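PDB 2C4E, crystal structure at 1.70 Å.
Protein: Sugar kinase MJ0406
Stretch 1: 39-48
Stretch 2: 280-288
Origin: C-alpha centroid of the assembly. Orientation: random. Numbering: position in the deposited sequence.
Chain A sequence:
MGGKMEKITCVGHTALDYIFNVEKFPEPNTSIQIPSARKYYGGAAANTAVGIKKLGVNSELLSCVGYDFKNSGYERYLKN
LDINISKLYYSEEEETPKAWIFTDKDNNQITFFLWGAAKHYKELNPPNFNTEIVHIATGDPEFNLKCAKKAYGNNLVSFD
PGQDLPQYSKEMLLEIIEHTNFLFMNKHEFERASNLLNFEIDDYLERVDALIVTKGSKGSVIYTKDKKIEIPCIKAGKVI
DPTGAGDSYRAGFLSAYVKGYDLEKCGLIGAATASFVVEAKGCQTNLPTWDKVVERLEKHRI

Stretch 1 (39-48) KYYGGAAANT
Stretch 2, residues 280-288: AKGCQTNLP

Stretch 1 begins as the end of a strand, residues 39-42, passes through Gly43 at an N-cap position, and enters a helix at Ala44. Gly43 has phi/psi of 92/126, where a side chain would be jammed against the preceding carbonyl O. Asn47 N bonds to Gly43 O at 2.8 Å, and Thr48 OG1 bonds back to Ala44 O at 2.9 Å. Stretch 2 has no regular helix or strand. The CA atoms pair as Tyr40 with Gly282 (5.5 Å), Gly42 with Cys283 (6.1 Å) and Asn47 with Gln284 (6.0 Å), so both stretches run the same way along the contact. Together they bury 416 Å².

Ala280 makes no contact. Lys281 has an m, t, t, t side chain whose end leads away. Its CB still lies 3.6 Å from Tyr40 OH, and its carbonyl O is 3.5 Å from Tyr40 CE2. That same Lys281 O accepts a 2.6 Å hydrogen bond from Thr285 OG1, which ties the segment back on itself.

Gly282 has phi/psi of 102/144. Its N lies over one face of the Tyr40 ring, and its CA is 3.7 Å from Tyr40 CD2. Tyr40 is m with chi2 of 97°. A CB on Gly282 would point toward stretch 1 and fall 2.7 Å from Tyr40 CD2, a clash. The bare backbone lets the ring pack close.

Cys283 is at -77/-20 with chi1 m. Its CB reaches 3.3 Å from Asn47 ND2. Its N donates to water 2 at 3.0 Å, and water 2 donates to Tyr41 O at 2.7 Å. The direct Tyr41 O to Cys283 N distance is 4.4 Å, so water bridges the backbones.

Gln284 is at -116/-3, with chi1 m, chi2 t and chi3 18°. It has the largest covered area, 90 Å². Its NE2 donates to Asn47 OD1 at 3.0 Å and 167°, a nearly straight bond and the one direct hydrogen bond between the stretches. Asn47 is m with chi2 of -16°; its CB points sideways, but its end comes nearer to stretch 2. Tyr41 CB packs 3.7 Å from Gln284 OE1, and Ala46 CB is 4.0 Å from NE2 of Gln284. Water 1 adds a second bridge, accepting from Gln284 N at 2.9 Å and donating to Tyr41 O at 2.8 Å.

Gln284 to Leu287 form a type I turn. Thr285, chi1 p, sets CG2 4.0 Å from Tyr40 CD2. Leu287, m and t, brings CD1 to 4.3 Å from Asn47 O. Pro288 makes no contact.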

ATOM      1  N   LYS A  39      -1.692 -10.975   1.057  1.00 27.19           N
ATOM      2  CA  LYS A  39      -3.074 -10.494   1.061  1.00 26.37           C
ATOM      3  C   LYS A  39      -3.901 -11.430   1.952  1.00 25.18           C
ATOM      4  O   LYS A  39      -3.728 -12.648   1.900  1.00 24.98           O
ATOM      5  CB  LYS A  39      -3.566 -10.527  -0.398  1.00 26.64           C
ATOM      6  CG  LYS A  39      -5.014 -10.229  -0.694  1.00 27.32           C
ATOM      7  CD  LYS A  39      -5.456 -10.916  -2.009  0.20 27.12           C
ATOM      8  CE  LYS A  39      -5.998  -9.942  -3.054  0.20 27.22           C
ATOM      9  NZ  LYS A  39      -5.382 -10.158  -4.395  0.20 27.19           N
ATOM     10  N   TYR A  40      -4.758 -10.857   2.796  1.00 23.73           N
ATOM     11  CA  TYR A  40      -5.702 -11.626   3.619  1.00 23.00           C
ATOM     12  C   TYR A  40      -7.097 -11.116   3.353  1.00 22.46           C
ATOM     13  O   TYR A  40      -7.299  -9.918   3.191  1.00 21.71           O
ATOM     14  CB  TYR A  40      -5.420 -11.470   5.111  1.00 22.63           C
ATOM     15  CG  TYR A  40      -4.074 -11.997   5.526  1.00 24.55           C
ATOM     16  CD1 TYR A  40      -2.993 -11.139   5.664  1.00 25.34           C
ATOM     17  CD2 TYR A  40      -3.880 -13.356   5.767  1.00 24.71           C
ATOM     18  CE1 TYR A  40      -1.745 -11.615   6.033  1.00 26.31           C
ATOM     19  CE2 TYR A  40      -2.639 -13.843   6.147  1.00 26.86           C
ATOM     20  CZ  TYR A  40      -1.575 -12.967   6.275  1.00 26.86           C
ATOM     21  OH  TYR A  40      -0.341 -13.433   6.646  1.00 30.19           O
ATOM     22  N   TYR A  41      -8.054 -12.035   3.314  1.00 22.08           N
ATOM     23  CA  TYR A  41      -9.452 -11.659   3.186  1.00 22.24           C
ATOM     24  C   TYR A  41      -9.879 -10.969   4.474  1.00 21.74           C
ATOM     25  O   TYR A  41      -9.625 -11.461   5.579  1.00 21.96           O
ATOM     26  CB  TYR A  41     -10.309 -12.888   2.864  1.00 22.74           C
ATOM     27  CG  TYR A  41      -9.931 -13.558   1.552  1.00 24.82           C
ATOM     28  CD1 TYR A  41      -9.749 -14.936   1.472  1.00 26.59           C
ATOM     29  CD2 TYR A  41      -9.727 -12.808   0.396  1.00 26.76           C
ATOM     30  CE1 TYR A  41      -9.400 -15.542   0.285  1.00 27.43           C
ATOM     31  CE2 TYR A  41      -9.371 -13.409  -0.794  1.00 27.96           C
ATOM     32  CZ  TYR A  41      -9.206 -14.778  -0.846  1.00 28.10           C
ATOM     33  OH  TYR A  41      -8.847 -15.374  -2.038  1.00 28.66           O
ATOM     34  N   GLY A  42     -10.514  -9.810   4.324  1.00 21.46           N
ATOM     35  CA  GLY A  42     -10.877  -8.972   5.452  1.00 20.98           C
ATOM     36  C   GLY A  42     -12.098  -8.106   5.228  1.00 20.27           C
ATOM     37  O   GLY A  42     -12.956  -8.419   4.389  1.00 20.27           O
ATOM     38  N   GLY A  43     -12.157  -7.008   5.979  1.00 19.91           N
ATOM     39  CA  GLY A  43     -13.328  -6.146   6.049  1.00 19.80           C
ATOM     40  C   GLY A  43     -14.219  -6.599   7.194  1.00 20.27           C
ATOM     41  O   GLY A  43     -14.569  -7.769   7.263  1.00 20.37           O
ATOM     42  N   ALA A  44     -14.564  -5.695   8.106  1.00 20.77           N
ATOM     43  CA  ALA A  44     -15.358  -6.071   9.297  1.00 21.57           C
ATOM     44  C   ALA A  44     -16.662  -6.819   8.994  1.00 21.78           C
ATOM     45  O   ALA A  44     -16.977  -7.798   9.676  1.00 22.37           O
ATOM     46  CB  ALA A  44     -15.619  -4.862  10.162  1.00 21.95           C
ATOM     47  N   ALA A  45     -17.422  -6.389   7.986  1.00 21.06           N
ATOM     48  CA  ALA A  45     -18.666  -7.080   7.645  1.00 20.65           C
ATOM     49  C   ALA A  45     -18.408  -8.494   7.155  1.00 20.46           C
ATOM     50  O   ALA A  45     -19.034  -9.431   7.628  1.00 20.92           O
ATOM     51  CB  ALA A  45     -19.501  -6.283   6.611  1.00 20.90           C
ATOM     52  N   ALA A  46     -17.471  -8.655   6.224  1.00 20.32           N
ATOM     53  CA  ALA A  46     -17.110  -9.950   5.679  1.00 20.02           C
ATOM     54  C   ALA A  46     -16.533 -10.868   6.752  1.00 20.16           C
ATOM     55  O   ALA A  46     -16.876 -12.041   6.810  1.00 20.86           O
ATOM     56  CB  ALA A  46     -16.124  -9.775   4.555  1.00 20.52           C
ATOM     57  N   ASN A  47     -15.656 -10.346   7.593  1.00 19.87           N
ATOM     58  CA  ASN A  47     -15.090 -11.121   8.696  1.00 20.64           C
ATOM     59  C   ASN A  47     -16.203 -11.744   9.529  1.00 20.61           C
ATOM     60  O   ASN A  47     -16.196 -12.933   9.845  1.00 21.23           O
ATOM     61  CB  ASN A  47     -14.262 -10.229   9.615  1.00 20.48           C
ATOM     62  CG  ASN A  47     -12.964  -9.762   8.965  1.00 22.22           C
ATOM     63  OD1 ASN A  47     -12.534 -10.318   7.958  1.00 20.50           O
ATOM     64  ND2 ASN A  47     -12.352  -8.739   9.540  1.00 21.22           N
ATOM     65  N   THR A  48     -17.163 -10.915   9.877  1.00 21.42           N
ATOM     66  CA  THR A  48     -18.281 -11.350  10.697  1.00 21.53           C
ATOM     67  C   THR A  48     -19.125 -12.387   9.935  1.00 20.54           C
ATOM     68  O   THR A  48     -19.467 -13.417  10.485  1.00 19.81           O
ATOM     69  CB  THR A  48     -19.120 -10.143  11.151  1.00 22.06           C
ATOM     70  OG1 THR A  48     -18.302  -9.180  11.843  1.00 24.28           O
ATOM     71  CG2 THR A  48     -20.131 -10.554  12.197  1.00 22.57           C
ATOM     72  N   ALA A 280      -3.791 -17.060  14.523  1.00 27.77           N
ATOM     73  CA  ALA A 280      -3.186 -16.983  13.188  1.00 27.54           C
ATOM     74  C   ALA A 280      -3.337 -15.603  12.565  1.00 27.24           C
ATOM     75  O   ALA A 280      -4.191 -14.809  12.976  1.00 27.30           O
ATOM     76  CB  ALA A 280      -3.795 -18.027  12.272  1.00 27.41           C
ATOM     77  N   LYS A 281      -2.500 -15.331  11.563  1.00 26.58           N
ATOM     78  CA  LYS A 281      -2.541 -14.064  10.851  1.00 25.98           C
ATOM     79  C   LYS A 281      -3.695 -14.066   9.870  1.00 25.45           C
ATOM     80  O   LYS A 281      -3.913 -15.044   9.159  1.00 24.67           O
ATOM     81  CB  LYS A 281      -1.230 -13.810  10.102  1.00 25.87           C
ATOM     82  CG  LYS A 281      -0.012 -13.705  11.008  0.20 25.83           C
ATOM     83  CD  LYS A 281       1.222 -13.256  10.241  0.20 25.71           C
ATOM     84  CE  LYS A 281       2.452 -13.222  11.137  0.20 25.62           C
ATOM     85  NZ  LYS A 281       3.507 -12.313  10.609  0.20 25.36           N
ATOM     86  N   GLY A 282      -4.412 -12.954   9.828  1.00 25.50           N
ATOM     87  CA  GLY A 282      -5.585 -12.812   8.994  1.00 25.80           C
ATOM     88  C   GLY A 282      -6.835 -12.955   9.842  1.00 26.10           C
ATOM     89  O   GLY A 282      -6.882 -13.744  10.790  1.00 26.23           O
ATOM     90  N   CYS A 283      -7.850 -12.182   9.501  1.00 26.15           N
ATOM     91  CA  CYS A 283      -9.075 -12.134  10.297  1.00 26.86           C
ATOM     92  C   CYS A 283      -9.974 -13.337  10.086  1.00 26.93           C
ATOM     93  O   CYS A 283     -10.838 -13.616  10.921  1.00 27.19           O
ATOM     94  CB  CYS A 283      -9.853 -10.867   9.982  1.00 26.63           C
ATOM     95  SG  CYS A 283      -9.023  -9.358  10.480  1.00 28.48           S
ATOM     96  N   GLN A 284      -9.788 -14.049   8.983  1.00 27.01           N
ATOM     97  CA  GLN A 284     -10.645 -15.193   8.678  1.00 27.36           C
ATOM     98  C   GLN A 284      -9.903 -16.525   8.650  1.00 27.88           C
ATOM     99  O   GLN A 284     -10.515 -17.577   8.467  1.00 28.84           O
ATOM    100  CB  GLN A 284     -11.359 -14.969   7.346  1.00 26.93           C
ATOM    101  CG  GLN A 284     -12.175 -13.688   7.315  1.00 25.51           C
ATOM    102  CD  GLN A 284     -12.757 -13.393   5.953  1.00 22.50           C
ATOM    103  OE1 GLN A 284     -12.841 -14.275   5.117  1.00 23.47           O
ATOM    104  NE2 GLN A 284     -13.173 -12.152   5.733  1.00 21.64           N
ATOM    105  N   THR A 285      -8.590 -16.488   8.841  1.00 27.77           N
ATOM    106  CA  THR A 285      -7.772 -17.669   8.594  1.00 27.87           C
ATOM    107  C   THR A 285      -8.032 -18.829   9.559  1.00 27.44           C
ATOM    108  O   THR A 285      -8.071 -19.973   9.125  1.00 28.56           O
ATOM    109  CB  THR A 285      -6.284 -17.287   8.560  1.00 28.03           C
ATOM    110  OG1 THR A 285      -5.929 -16.585   9.757  1.00 30.83           O
ATOM    111  CG2 THR A 285      -6.035 -16.289   7.461  1.00 27.03           C
ATOM    112  N   ASN A 286      -8.248 -18.537  10.844  1.00 26.75           N
ATOM    113  CA  ASN A 286      -8.454 -19.582  11.852  1.00 26.28           C
ATOM    114  C   ASN A 286      -9.827 -19.495  12.502  1.00 25.74           C
ATOM    115  O   ASN A 286      -9.965 -19.717  13.706  1.00 24.68           O
ATOM    116  CB  ASN A 286      -7.351 -19.529  12.930  1.00 26.85           C
ATOM    117  CG  ASN A 286      -7.171 -20.858  13.664  1.00 27.74           C
ATOM    118  OD1 ASN A 286      -7.089 -20.900  14.903  1.00 29.38           O
ATOM    119  ND2 ASN A 286      -7.099 -21.947  12.908  1.00 29.25           N
ATOM    120  N   LEU A 287     -10.841 -19.199  11.692  1.00 24.90           N
ATOM    121  CA  LEU A 287     -12.209 -19.146  12.195  1.00 24.86           C
ATOM    122  C   LEU A 287     -12.675 -20.561  12.519  1.00 24.47           C
ATOM    123  O   LEU A 287     -12.533 -21.474  11.696  1.00 24.65           O
ATOM    124  CB  LEU A 287     -13.144 -18.465  11.188  1.00 25.01           C
ATOM    125  CG  LEU A 287     -12.999 -16.943  11.121  1.00 26.02           C
ATOM    126  CD1 LEU A 287     -13.710 -16.400   9.898  1.00 27.27           C
ATOM    127  CD2 LEU A 287     -13.521 -16.250  12.366  1.00 27.40           C
ATOM    128  N   PRO A 288     -13.181 -20.773  13.734  1.00 23.78           N
ATOM    129  CA  PRO A 288     -13.552 -22.118  14.171  1.00 23.75           C
ATOM    130  C   PRO A 288     -14.970 -22.553  13.781  1.00 23.84           C
ATOM    131  O   PRO A 288     -15.838 -21.726  13.479  1.00 23.42           O
ATOM    132  CB  PRO A 288     -13.450 -22.004  15.688  1.00 23.79           C
ATOM    133  CG  PRO A 288     -13.916 -20.606  15.956  1.00 23.75           C
ATOM    134  CD  PRO A 288     -13.402 -19.771  14.798  1.00 23.52           C
TER
HETATM  135  O   HOH W   1      -8.154 -13.673   6.585  1.00 23.85           O
HETATM  136  O   HOH W   2      -7.936 -10.257   7.254  1.00 25.28           O